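Glutamate--LysW ligase ArgX (Sulfolobus tokodaii, PDB 3VPC) probably catalyses the ATP-dependent joining of glutamate, through its amino group, to the gamma-carboxyl group of the C-terminal glutamate of the carrier protein LysW in arginine biosynthesis. Local coordinates at residues F122-K127 / H164-Y169; A112-Y117 / E145-I150; I101-I106 / P242-V247. All coordinates share one frame; numbering follows the deposited sequence.

Interaction 1 (F122-K127 / H164-Y169). With ADP (adenosine-5'-diphosphate), chain E.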
loop_
_atom_site.group_PDB
_atom_site.type_symbol
_atom_site.label_atom_id
_atom_site.label_comp_id
_atom_site.label_asym_id
_atom_site.label_seq_id
_atom_site.Cartn_x
_atom_site.Cartn_y
_atom_site.Cartn_z
ATOM N N PHE A 122 -4.155 2.558 -30.240
ATOM C CA PHE A 122 -5.389 2.300 -29.516
ATOM C C PHE A 122 -6.464 1.676 -30.400
ATOM O O PHE A 122 -6.549 1.981 -31.600
ATOM C CB PHE A 122 -5.920 3.597 -28.886
ATOM C CG PHE A 122 -4.934 4.287 -27.993
ATOM C CD1 PHE A 122 -4.782 3.900 -26.655
ATOM C CD2 PHE A 122 -4.156 5.337 -28.481
ATOM C CE1 PHE A 122 -3.843 4.543 -25.826
ATOM C CE2 PHE A 122 -3.232 5.996 -27.659
ATOM C CZ PHE A 122 -3.088 5.601 -26.319
ATOM N N PRO A 123 -7.305 0.804 -29.825
ATOM C CA PRO A 123 -7.347 0.398 -28.416
ATOM C C PRO A 123 -6.233 -0.599 -28.025
ATOM O O PRO A 123 -5.637 -1.222 -28.891
ATOM C CB PRO A 123 -8.693 -0.319 -28.308
ATOM C CG PRO A 123 -8.895 -0.906 -29.661
ATOM C CD PRO A 123 -8.390 0.179 -30.601
ATOM N N LEU A 124 -6.004 -0.717 -26.723
ATOM C CA LEU A 124 -5.034 -1.658 -26.152
ATOM C C LEU A 124 -5.504 -2.188 -24.791
ATOM O O LEU A 124 -6.419 -1.642 -24.179
ATOM C CB LEU A 124 -3.637 -0.997 -26.067
ATOM C CG LEU A 124 -3.465 0.238 -25.186
ATOM C CD1 LEU A 124 -3.251 -0.135 -23.724
ATOM C CD2 LEU A 124 -2.288 1.136 -25.696
ATOM N N ILE A 125 -4.909 -3.296 -24.344
ATOM C CA ILE A 125 -5.119 -3.797 -23.005
ATOM C C ILE A 125 -3.831 -3.479 -22.239
ATOM O O ILE A 125 -2.752 -3.652 -22.770
ATOM C CB ILE A 125 -5.377 -5.343 -23.016
ATOM C CG1 ILE A 125 -6.779 -5.658 -23.587
ATOM C CG2 ILE A 125 -5.176 -5.949 -21.612
ATOM C CD1 ILE A 125 -7.945 -5.358 -22.598
ATOM N N ASP A 126 -3.960 -2.965 -21.024
ATOM C CA ASP A 126 -2.843 -2.862 -20.099
ATOM C C ASP A 126 -3.204 -3.641 -18.816
ATOM O O ASP A 126 -4.207 -3.343 -18.129
ATOM C CB ASP A 126 -2.562 -1.385 -19.817
ATOM C CG ASP A 126 -1.408 -1.148 -18.869
ATOM O OD1 ASP A 126 -0.886 -2.097 -18.237
ATOM O OD2 ASP A 126 -1.037 0.048 -18.742
ATOM N N LYS A 127 -2.377 -4.621 -18.483
ATOM C CA LYS A 127 -2.556 -5.348 -17.227
ATOM C C LYS A 127 -1.221 -5.603 -16.517
ATOM O O LYS A 127 -0.181 -5.663 -17.162
ATOM C CB LYS A 127 -3.266 -6.683 -17.489
ATOM C CG LYS A 127 -2.450 -7.673 -18.315
ATOM C CD LYS A 127 -3.406 -8.795 -18.839
ATOM C CE LYS A 127 -2.690 -9.735 -19.794
ATOM N NZ LYS A 127 -3.651 -10.633 -20.532
ATOM N N HIS A 164 3.739 -2.764 -16.470
ATOM C CA HIS A 164 2.642 -2.789 -17.425
ATOM C C HIS A 164 2.902 -3.813 -18.510
ATOM O O HIS A 164 3.996 -3.850 -19.101
ATOM C CB HIS A 164 2.498 -1.412 -18.104
ATOM C CG HIS A 164 2.197 -0.298 -17.148
ATOM N ND1 HIS A 164 0.991 0.365 -17.133
ATOM C CD2 HIS A 164 2.953 0.281 -16.188
ATOM C CE1 HIS A 164 1.011 1.294 -16.195
ATOM N NE2 HIS A 164 2.192 1.265 -15.609
ATOM N N ILE A 165 1.901 -4.638 -18.787
ATOM C CA ILE A 165 1.914 -5.462 -19.993
ATOM C C ILE A 165 0.908 -4.836 -20.971
ATOM O O ILE A 165 -0.292 -4.864 -20.741
ATOM C CB ILE A 165 1.508 -6.950 -19.729
ATOM C CG1 ILE A 165 2.377 -7.571 -18.621
ATOM C CG2 ILE A 165 1.651 -7.734 -21.018
ATOM C CD1 ILE A 165 1.989 -9.011 -18.236
ATOM N N VAL A 166 1.433 -4.251 -22.039
ATOM C CA VAL A 166 0.633 -3.479 -22.981
ATOM C C VAL A 166 0.417 -4.333 -24.227
ATOM O O VAL A 166 1.357 -4.649 -24.949
ATOM C CB VAL A 166 1.352 -2.143 -23.314
ATOM C CG1 VAL A 166 0.545 -1.313 -24.322
ATOM C CG2 VAL A 166 1.605 -1.356 -22.039
ATOM N N GLN A 167 -0.841 -4.694 -24.472
ATOM C CA GLN A 167 -1.190 -5.701 -25.464
ATOM C C GLN A 167 -2.191 -5.236 -26.507
ATOM O O GLN A 167 -2.999 -4.313 -26.261
ATOM C CB GLN A 167 -1.829 -6.904 -24.762
ATOM C CG GLN A 167 -0.984 -7.516 -23.692
ATOM C CD GLN A 167 -1.509 -8.844 -23.245
ATOM O OE1 GLN A 167 -2.717 -9.014 -23.051
ATOM N NE2 GLN A 167 -0.605 -9.809 -23.080
ATOM N N GLU A 168 -2.135 -5.887 -27.659
ATOM C CA GLU A 168 -3.210 -5.822 -28.621
ATOM C C GLU A 168 -4.498 -6.189 -27.897
ATOM O O GLU A 168 -4.489 -7.006 -26.971
ATOM C CB GLU A 168 -2.976 -6.798 -29.774
ATOM C CG GLU A 168 -3.078 -8.304 -29.380
ATOM C CD GLU A 168 -2.900 -9.214 -30.571
ATOM O OE1 GLU A 168 -3.594 -8.998 -31.597
ATOM O OE2 GLU A 168 -2.078 -10.139 -30.488
ATOM N N TYR A 169 -5.592 -5.555 -28.309
ATOM C CA TYR A 169 -6.909 -5.903 -27.799
ATOM C C TYR A 169 -7.536 -6.956 -28.720
ATOM O O TYR A 169 -7.835 -6.680 -29.896
ATOM C CB TYR A 169 -7.799 -4.646 -27.711
ATOM C CG TYR A 169 -9.204 -4.936 -27.213
ATOM C CD1 TYR A 169 -9.415 -5.866 -26.196
ATOM C CD2 TYR A 169 -10.321 -4.280 -27.754
ATOM C CE1 TYR A 169 -10.689 -6.142 -25.722
ATOM C CE2 TYR A 169 -11.607 -4.562 -27.293
ATOM C CZ TYR A 169 -11.781 -5.496 -26.275
ATOM O OH TYR A 169 -13.040 -5.785 -25.772
HETATM P PB ADP E . -6.269 -12.131 -14.564
HETATM O O1B ADP E . -4.997 -12.946 -14.351
HETATM O O2B ADP E . -7.538 -12.971 -14.696
HETATM O O3B ADP E . -6.439 -11.075 -13.500
HETATM P PA ADP E . -6.255 -11.944 -17.467
HETATM O O1A ADP E . -5.139 -11.611 -18.445
HETATM O O2A ADP E . -6.733 -13.399 -17.332
HETATM O O3A ADP E . -6.043 -11.347 -15.990
HETATM O "O5'" ADP E . -7.515 -11.208 -18.111
HETATM C "C5'" ADP E . -8.807 -11.194 -17.540
HETATM C "C4'" ADP E . -9.773 -11.135 -18.715
HETATM O "O4'" ADP E . -9.534 -10.013 -19.565
HETATM C "C3'" ADP E . -9.582 -12.335 -19.623
HETATM O "O3'" ADP E . -10.472 -13.332 -19.172
HETATM C "C2'" ADP E . -10.008 -11.867 -20.977
HETATM O "O2'" ADP E . -11.448 -11.860 -21.015
HETATM C "C1'" ADP E . -9.616 -10.405 -20.936
HETATM N N9 ADP E . -8.329 -10.101 -21.599
HETATM C C8 ADP E . -7.105 -10.101 -21.016
HETATM N N7 ADP E . -6.160 -9.731 -21.908
HETATM C C5 ADP E . -6.779 -9.492 -23.081
HETATM C C6 ADP E . -6.364 -9.051 -24.435
HETATM N N6 ADP E . -5.061 -8.806 -24.700
HETATM N N1 ADP E . -7.321 -8.902 -25.389
HETATM C C2 ADP E . -8.627 -9.147 -25.109
HETATM N N3 ADP E . -9.081 -9.541 -23.901
HETATM C C4 ADP E . -8.216 -9.717 -22.862
HETATM O O HOH W 1 -5.726 -3.670 -30.302
#
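Two hydrogen-bonded pairs, Ile125 with Gln167 and Lys127 with Ile165, flank the non-hydrogen-bonded pair Asp126 with Val166, and join strands 124-127 and 164-168 in antiparallel fashion, with axes 4.6 Å apart and directions 157° from each other. Ile125 and Gln167 exchange backbone bonds both ways, Gln167 N lying 2.8 Å from Ile125 O. Past the end of this ladder a water continues the link, accepting from Tyr169 N and donating to Pro123 O.

Ile125, Lys127, Ile165 and Gln167 share one face of the sheet, which in this ATP-grasp domain carries the nucleotide. The Ile125 CG1 branch sits over the adenine face, 3.5 Å from ADP C6, and Tyr169 closes in obliquely beside it, while Pro123 CG meets the edge of the Tyr169 ring. Two acceptors hold the exocyclic amine: ADP N6 donates to Gln167 OE1 at 2.9 Å and also to Glu168 O. Lys127, extended beyond CG, carries NZ to ADP O1A at 2.7 Å, and NZ also bonds ADP N7 and Asn249 OD1. Its bond to Gln167 OE1, at 3.1 Å, comes from above the amide plane, so base and phosphate recognition are tied together by OE1 and NZ.

On the face of Asp126 and Val166, the Asp126 carboxylate, its CG anti to the backbone N (chi1 -180°), reaches His164. The nearly straight bond from His164 ND1 to Asp126 OD2, 2.6 Å and 173°, lies in the imidazole plane and uses the syn lone pair. Arg153 forms a salt bridge with Asp126 OD1, and Val166 CG1 packs on the methyl groups of Leu124.

Interaction 2 (A112-Y117 / E145-I150)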
loop_
_atom_site.group_PDB
_atom_site.type_symbol
_atom_site.label_atom_id
_atom_site.label_comp_id
_atom_site.label_asym_id
_atom_site.label_seq_id
_atom_site.Cartn_x
_atom_site.Cartn_y
_atom_site.Cartn_z
ATOM N N ALA A 112 7.743 4.933 -19.483
ATOM C CA ALA A 112 7.803 3.856 -20.452
ATOM C C ALA A 112 6.393 3.412 -20.881
ATOM O O ALA A 112 6.180 3.000 -22.018
ATOM C CB ALA A 112 8.627 2.672 -19.887
ATOM N N ALA A 113 5.451 3.463 -19.944
ATOM C CA ALA A 113 4.091 3.007 -20.199
ATOM C C ALA A 113 3.472 3.871 -21.286
ATOM O O ALA A 113 2.854 3.364 -22.227
ATOM C CB ALA A 113 3.281 3.083 -18.931
ATOM N N LEU A 114 3.674 5.182 -21.181
ATOM C CA LEU A 114 3.103 6.056 -22.188
ATOM C C LEU A 114 3.764 5.809 -23.550
ATOM O O LEU A 114 3.097 5.817 -24.583
ATOM C CB LEU A 114 3.181 7.522 -21.761
ATOM C CG LEU A 114 2.551 8.526 -22.747
ATOM C CD1 LEU A 114 1.054 8.261 -23.022
ATOM C CD2 LEU A 114 2.766 9.933 -22.196
ATOM N N LYS A 115 5.065 5.551 -23.555
ATOM C CA LYS A 115 5.747 5.259 -24.807
ATOM C C LYS A 115 5.240 3.958 -25.407
ATOM O O LYS A 115 5.098 3.858 -26.621
ATOM C CB LYS A 115 7.268 5.258 -24.617
ATOM C CG LYS A 115 7.778 6.640 -24.242
ATOM C CD LYS A 115 9.247 6.831 -24.547
ATOM C CE LYS A 115 10.073 6.836 -23.295
ATOM N NZ LYS A 115 11.228 7.806 -23.365
ATOM N N ALA A 116 4.932 2.977 -24.544
ATOM C CA ALA A 116 4.411 1.694 -25.007
ATOM C C ALA A 116 3.034 1.871 -25.659
ATOM O O ALA A 116 2.767 1.273 -26.717
ATOM C CB ALA A 116 4.338 0.684 -23.854
ATOM N N TYR A 117 2.191 2.680 -25.029
ATOM C CA TYR A 117 0.847 3.021 -25.548
ATOM C C TYR A 117 0.947 3.620 -26.941
ATOM O O TYR A 117 0.261 3.186 -27.883
ATOM C CB TYR A 117 0.121 4.033 -24.636
ATOM C CG TYR A 117 -0.324 3.573 -23.247
ATOM C CD1 TYR A 117 -0.787 4.504 -22.326
ATOM C CD2 TYR A 117 -0.289 2.217 -22.855
ATOM C CE1 TYR A 117 -1.207 4.130 -21.060
ATOM C CE2 TYR A 117 -0.702 1.825 -21.568
ATOM C CZ TYR A 117 -1.155 2.788 -20.678
ATOM O OH TYR A 117 -1.596 2.475 -19.412
ATOM N N GLU A 145 -7.431 8.279 -21.397
ATOM C CA GLU A 145 -7.710 7.106 -20.578
ATOM C C GLU A 145 -6.392 6.466 -20.173
ATOM O O GLU A 145 -6.219 6.075 -19.012
ATOM C CB GLU A 145 -8.587 6.125 -21.338
ATOM C CG GLU A 145 -8.962 4.850 -20.560
ATOM C CD GLU A 145 -10.184 4.188 -21.155
ATOM O OE1 GLU A 145 -10.276 4.155 -22.397
ATOM O OE2 GLU A 145 -11.057 3.731 -20.377
ATOM N N GLY A 146 -5.464 6.392 -21.130
ATOM C CA GLY A 146 -4.125 5.851 -20.872
ATOM C C GLY A 146 -3.416 6.615 -19.763
ATOM O O GLY A 146 -2.891 6.016 -18.846
ATOM N N LYS A 147 -3.417 7.946 -19.852
ATOM C CA LYS A 147 -2.804 8.784 -18.824
ATOM C C LYS A 147 -3.382 8.574 -17.421
ATOM O O LYS A 147 -2.621 8.521 -16.450
ATOM C CB LYS A 147 -2.814 10.279 -19.240
ATOM C CG LYS A 147 -1.846 10.538 -20.421
ATOM C CD LYS A 147 -1.705 12.017 -20.807
ATOM C CE LYS A 147 -0.481 12.191 -21.729
ATOM N NZ LYS A 147 -0.333 13.621 -22.175
ATOM N N THR A 148 -4.711 8.454 -17.288
ATOM C CA THR A 148 -5.277 8.258 -15.949
ATOM C C THR A 148 -4.956 6.843 -15.411
ATOM O O THR A 148 -4.687 6.683 -14.225
ATOM C CB THR A 148 -6.817 8.601 -15.848
ATOM O OG1 THR A 148 -7.199 8.705 -14.466
ATOM C CG2 THR A 148 -7.713 7.559 -16.533
ATOM N N ILE A 149 -4.981 5.839 -16.287
ATOM C CA ILE A 149 -4.603 4.489 -15.895
ATOM C C ILE A 149 -3.156 4.430 -15.383
ATOM O O ILE A 149 -2.914 3.860 -14.332
ATOM C CB ILE A 149 -4.827 3.451 -17.031
ATOM C CG1 ILE A 149 -6.325 3.313 -17.371
ATOM C CG2 ILE A 149 -4.175 2.101 -16.665
ATOM C CD1 ILE A 149 -7.222 3.045 -16.168
ATOM N N ILE A 150 -2.217 5.054 -16.108
ATOM C CA ILE A 150 -0.813 5.131 -15.662
ATOM C C ILE A 150 -0.715 5.753 -14.246
ATOM O O ILE A 150 -0.033 5.212 -13.336
ATOM C CB ILE A 150 0.055 5.914 -16.679
ATOM C CG1 ILE A 150 0.302 5.082 -17.948
ATOM C CG2 ILE A 150 1.377 6.358 -16.034
ATOM C CD1 ILE A 150 0.795 5.901 -19.183
#
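Tyr117 and Ile150 reach for each other from opposite directions, and the space between the helices is filled largely by this pair. The CD1 methyl of Ile150 approaches the phenol ring obliquely, 3.3 Å from Tyr117 CE1, a tight contact for two carbons. Farther along the ring, Ile150 CG1 lies 3.5 Å from Tyr117 OH, so the isoleucine arm runs alongside the phenol from CE1 toward the hydroxyl. That arm is nearly extended (chi2 163°), which carries its tip past the ring to the other helix, where CD1 stands 3.9 Å from Leu114 CB. Behind it, Ile150 CG1 touches Ala113 CB at 3.7 Å.

A different neighbour takes the edge of the tyrosine. Gly146 O lies near the ring plane, 3.4 Å from Tyr117 CE1, and because Gly146 has no side chain, Tyr117 CD1 can come within 3.9 Å of its CA. Ala113 O, from the same helix as the tyrosine, stands above one face of the ring, offset toward its rim.

The axes of segments 112-117 and 145-150 approach to 10.3 Å at 152°, roughly antiparallel, and the helices they belong to, 110-120 and 143-154, pack on the same face of the four-stranded antiparallel sheet of the ATP-grasp domain, the face away from the nucleotide. Ala113, Ala116 and Tyr117 lean on strand 164-168, and Ile149 on strand 138-140. The phenol is directed into this layer: Tyr117 OH is hydrogen-bonded to Asp126 OD2 of the sheet, while the Ile149 side chain crosses that of Tyr117 at about a right angle, its CG2 beside the hydroxyl.

At the more exposed margin, Leu114 CD2 rests on the aliphatic part of Lys147, 4.0 Å from its CE. Helix 143-154 also faces the second subunit, where Thr148 OG1 is hydrogen-bonded to Ser138 OG of that neighbouring chain.

Interaction 3 (I101-I106 / P242-V247)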
loop_
_atom_site.group_PDB
_atom_site.type_symbol
_atom_site.label_atom_id
_atom_site.label_comp_id
_atom_site.label_asym_id
_atom_site.label_seq_id
_atom_site.Cartn_x
_atom_site.Cartn_y
_atom_site.Cartn_z
ATOM N N ILE A 101 1.216 -15.613 -28.412
ATOM C CA ILE A 101 0.764 -14.874 -27.241
ATOM C C ILE A 101 0.152 -13.570 -27.792
ATOM O O ILE A 101 0.348 -13.280 -28.962
ATOM C CB ILE A 101 1.952 -14.571 -26.274
ATOM C CG1 ILE A 101 3.019 -13.704 -26.967
ATOM C CG2 ILE A 101 2.530 -15.880 -25.696
ATOM C CD1 ILE A 101 3.989 -13.063 -25.996
ATOM N N PRO A 102 -0.635 -12.818 -26.980
ATOM C CA PRO A 102 -1.094 -11.516 -27.467
ATOM C C PRO A 102 0.149 -10.655 -27.705
ATOM O O PRO A 102 1.082 -10.730 -26.916
ATOM C CB PRO A 102 -1.886 -10.940 -26.274
ATOM C CG PRO A 102 -2.232 -12.132 -25.436
ATOM C CD PRO A 102 -1.111 -13.092 -25.608
ATOM N N ASP A 103 0.169 -9.889 -28.786
ATOM C CA ASP A 103 1.265 -8.951 -29.028
ATOM C C ASP A 103 1.454 -8.077 -27.794
ATOM O O ASP A 103 0.518 -7.397 -27.348
ATOM C CB ASP A 103 1.002 -8.091 -30.270
ATOM C CG ASP A 103 0.977 -8.905 -31.577
ATOM O OD1 ASP A 103 1.576 -10.017 -31.665
ATOM O OD2 ASP A 103 0.365 -8.401 -32.536
ATOM N N SER A 104 2.660 -8.111 -27.228
ATOM C CA SER A 104 2.878 -7.470 -25.929
ATOM C C SER A 104 4.097 -6.603 -25.893
ATOM O O SER A 104 5.097 -6.910 -26.529
ATOM C CB SER A 104 3.016 -8.503 -24.812
ATOM O OG SER A 104 1.841 -9.262 -24.684
ATOM N N ILE A 105 4.001 -5.538 -25.102
ATOM C CA ILE A 105 5.115 -4.644 -24.839
ATOM C C ILE A 105 5.147 -4.454 -23.328
ATOM O O ILE A 105 4.127 -4.165 -22.708
ATOM C CB ILE A 105 4.966 -3.255 -25.558
ATOM C CG1 ILE A 105 4.848 -3.404 -27.082
ATOM C CG2 ILE A 105 6.170 -2.369 -25.238
ATOM C CD1 ILE A 105 4.360 -2.085 -27.773
ATOM N N ILE A 106 6.323 -4.641 -22.738
ATOM C CA ILE A 106 6.513 -4.470 -21.316
ATOM C C ILE A 106 7.001 -3.048 -21.005
ATOM O O ILE A 106 7.981 -2.582 -21.594
ATOM C CB ILE A 106 7.565 -5.475 -20.788
ATOM C CG1 ILE A 106 7.154 -6.932 -21.090
ATOM C CG2 ILE A 106 7.840 -5.252 -19.309
ATOM C CD1 ILE A 106 5.642 -7.227 -21.015
ATOM N N PRO A 242 -8.087 -13.707 -34.666
ATOM C CA PRO A 242 -8.387 -13.749 -36.110
ATOM C C PRO A 242 -7.239 -14.236 -37.012
ATOM O O PRO A 242 -7.491 -14.964 -37.967
ATOM C CB PRO A 242 -8.775 -12.294 -36.444
ATOM C CG PRO A 242 -8.465 -11.482 -35.204
ATOM C CD PRO A 242 -8.508 -12.435 -34.054
ATOM N N ASN A 243 -6.001 -13.839 -36.715
ATOM C CA ASN A 243 -4.838 -14.199 -37.535
ATOM C C ASN A 243 -3.972 -15.295 -36.933
ATOM O O ASN A 243 -3.409 -16.111 -37.661
ATOM C CB ASN A 243 -3.964 -12.966 -37.799
ATOM C CG ASN A 243 -4.716 -11.873 -38.533
ATOM O OD1 ASN A 243 -4.879 -11.926 -39.755
ATOM N ND2 ASN A 243 -5.206 -10.888 -37.789
ATOM N N LYS A 244 -3.840 -15.294 -35.609
ATOM C CA LYS A 244 -2.956 -16.241 -34.927
ATOM C C LYS A 244 -3.652 -17.568 -34.598
ATOM O O LYS A 244 -2.990 -18.545 -34.229
ATOM C CB LYS A 244 -2.354 -15.605 -33.661
ATOM C CG LYS A 244 -1.119 -14.731 -33.940
ATOM C CD LYS A 244 -0.562 -14.083 -32.664
ATOM C CE LYS A 244 -0.956 -12.615 -32.542
ATOM N NZ LYS A 244 -0.292 -12.002 -31.366
ATOM N N GLY A 245 -4.978 -17.591 -34.734
ATOM C CA GLY A 245 -5.800 -18.754 -34.373
ATOM C C GLY A 245 -6.077 -18.890 -32.882
ATOM O O GLY A 245 -7.205 -18.687 -32.416
ATOM N N TYR A 246 -5.057 -19.271 -32.128
ATOM C CA TYR A 246 -5.151 -19.309 -30.677
ATOM C C TYR A 246 -3.874 -18.715 -30.089
ATOM O O TYR A 246 -2.774 -18.963 -30.580
ATOM C CB TYR A 246 -5.315 -20.747 -30.178
ATOM C CG TYR A 246 -6.577 -21.465 -30.632
ATOM C CD1 TYR A 246 -7.833 -21.092 -30.152
ATOM C CD2 TYR A 246 -6.507 -22.535 -31.531
ATOM C CE1 TYR A 246 -8.995 -21.758 -30.566
ATOM C CE2 TYR A 246 -7.669 -23.213 -31.951
ATOM C CZ TYR A 246 -8.900 -22.817 -31.462
ATOM O OH TYR A 246 -10.042 -23.480 -31.864
ATOM N N VAL A 247 -4.025 -17.925 -29.038
ATOM C CA VAL A 247 -2.872 -17.397 -28.316
ATOM C C VAL A 247 -3.003 -17.758 -26.842
ATOM O O VAL A 247 -4.117 -17.812 -26.311
ATOM C CB VAL A 247 -2.733 -15.846 -28.452
ATOM C CG1 VAL A 247 -2.672 -15.434 -29.914
ATOM C CG2 VAL A 247 -3.866 -15.131 -27.736
#
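The ammonium group of Lys244 is the polar centre of the contact, bonded at once to Ile101 O and to the Asp103 carboxylate. The bond from Lys244 NZ to Ile101 O measures 2.8 Å, with the donor in the carbonyl plane and a C=O...N angle of 154°. The salt bridge to Asp103 is shorter, 2.7 Å from Lys244 NZ to Asp103 OD1, but differs in direction: the nitrogen approaches from above the carboxylate, 70° out of its plane. A bend at chi3 (-102°) brings the chain round to these acceptors. Glu168 OE2 is a third partner of the same nitrogen, so three acceptors surround the ammonium, and two carboxylates beside it would be expected to stabilise its positive charge.

Glu168 OE2 also receives the backbone N-H of Asp103. Sharing this acceptor is consistent with Asp103 N and Lys244 NZ, both donors, lying 3.4 Å apart without bonding each other. One residue on, Ser104 OG donates to Pro102 O at 2.8 Å, from above the carbonyl plane, and is hydrogen-bonded to Gln167 NE2 as well; the serine thereby links the loop to the adenine-binding glutamine.

Next to the polar cluster, Val247 supplies the apolar part. Its CB lies 3.7 Å from Ile101 C, and its CG2 meets Pro102 CD at 4.0 Å. Val247 is backbone-bonded to Leu239, so the cluster is fixed to a beta hairpin, strands 233-241 and 245-252, with Lys244 at its turn.

The contact thus ties the entry to strand 104-107 of one antiparallel sheet to the hairpin of the second, beside the nucleotide; the two sheets are those of the ATP-grasp fold, whose two alpha+beta subdomains hold ATP between them.

How the interactions relate
All three contacts lie in the ATP-grasp region. Centres of interactions 1 and 2 are about 10 Å apart, those of 1 and 3 about 11 Å, and those of 2 and 3 about 20 Å, placing interaction 1 in the middle. Strands 104-107, 164-168 and 124-127 are successive neighbours in one sheet; the helices of interaction 2 cover one face, ADP the other. In sequence, 101-106 and 242-247 enclose the other two contacts, whose segments alternate: 112-117, 122-127, 145-150, 164-169. Each helix of interaction 2 is thus followed by a strand of interaction 1, so helix layer and sheet come from the same stretch of chain. Interaction 3 joins that sheet to strand 245-252, which carries the magnesium ligands Glu250 and Asn252.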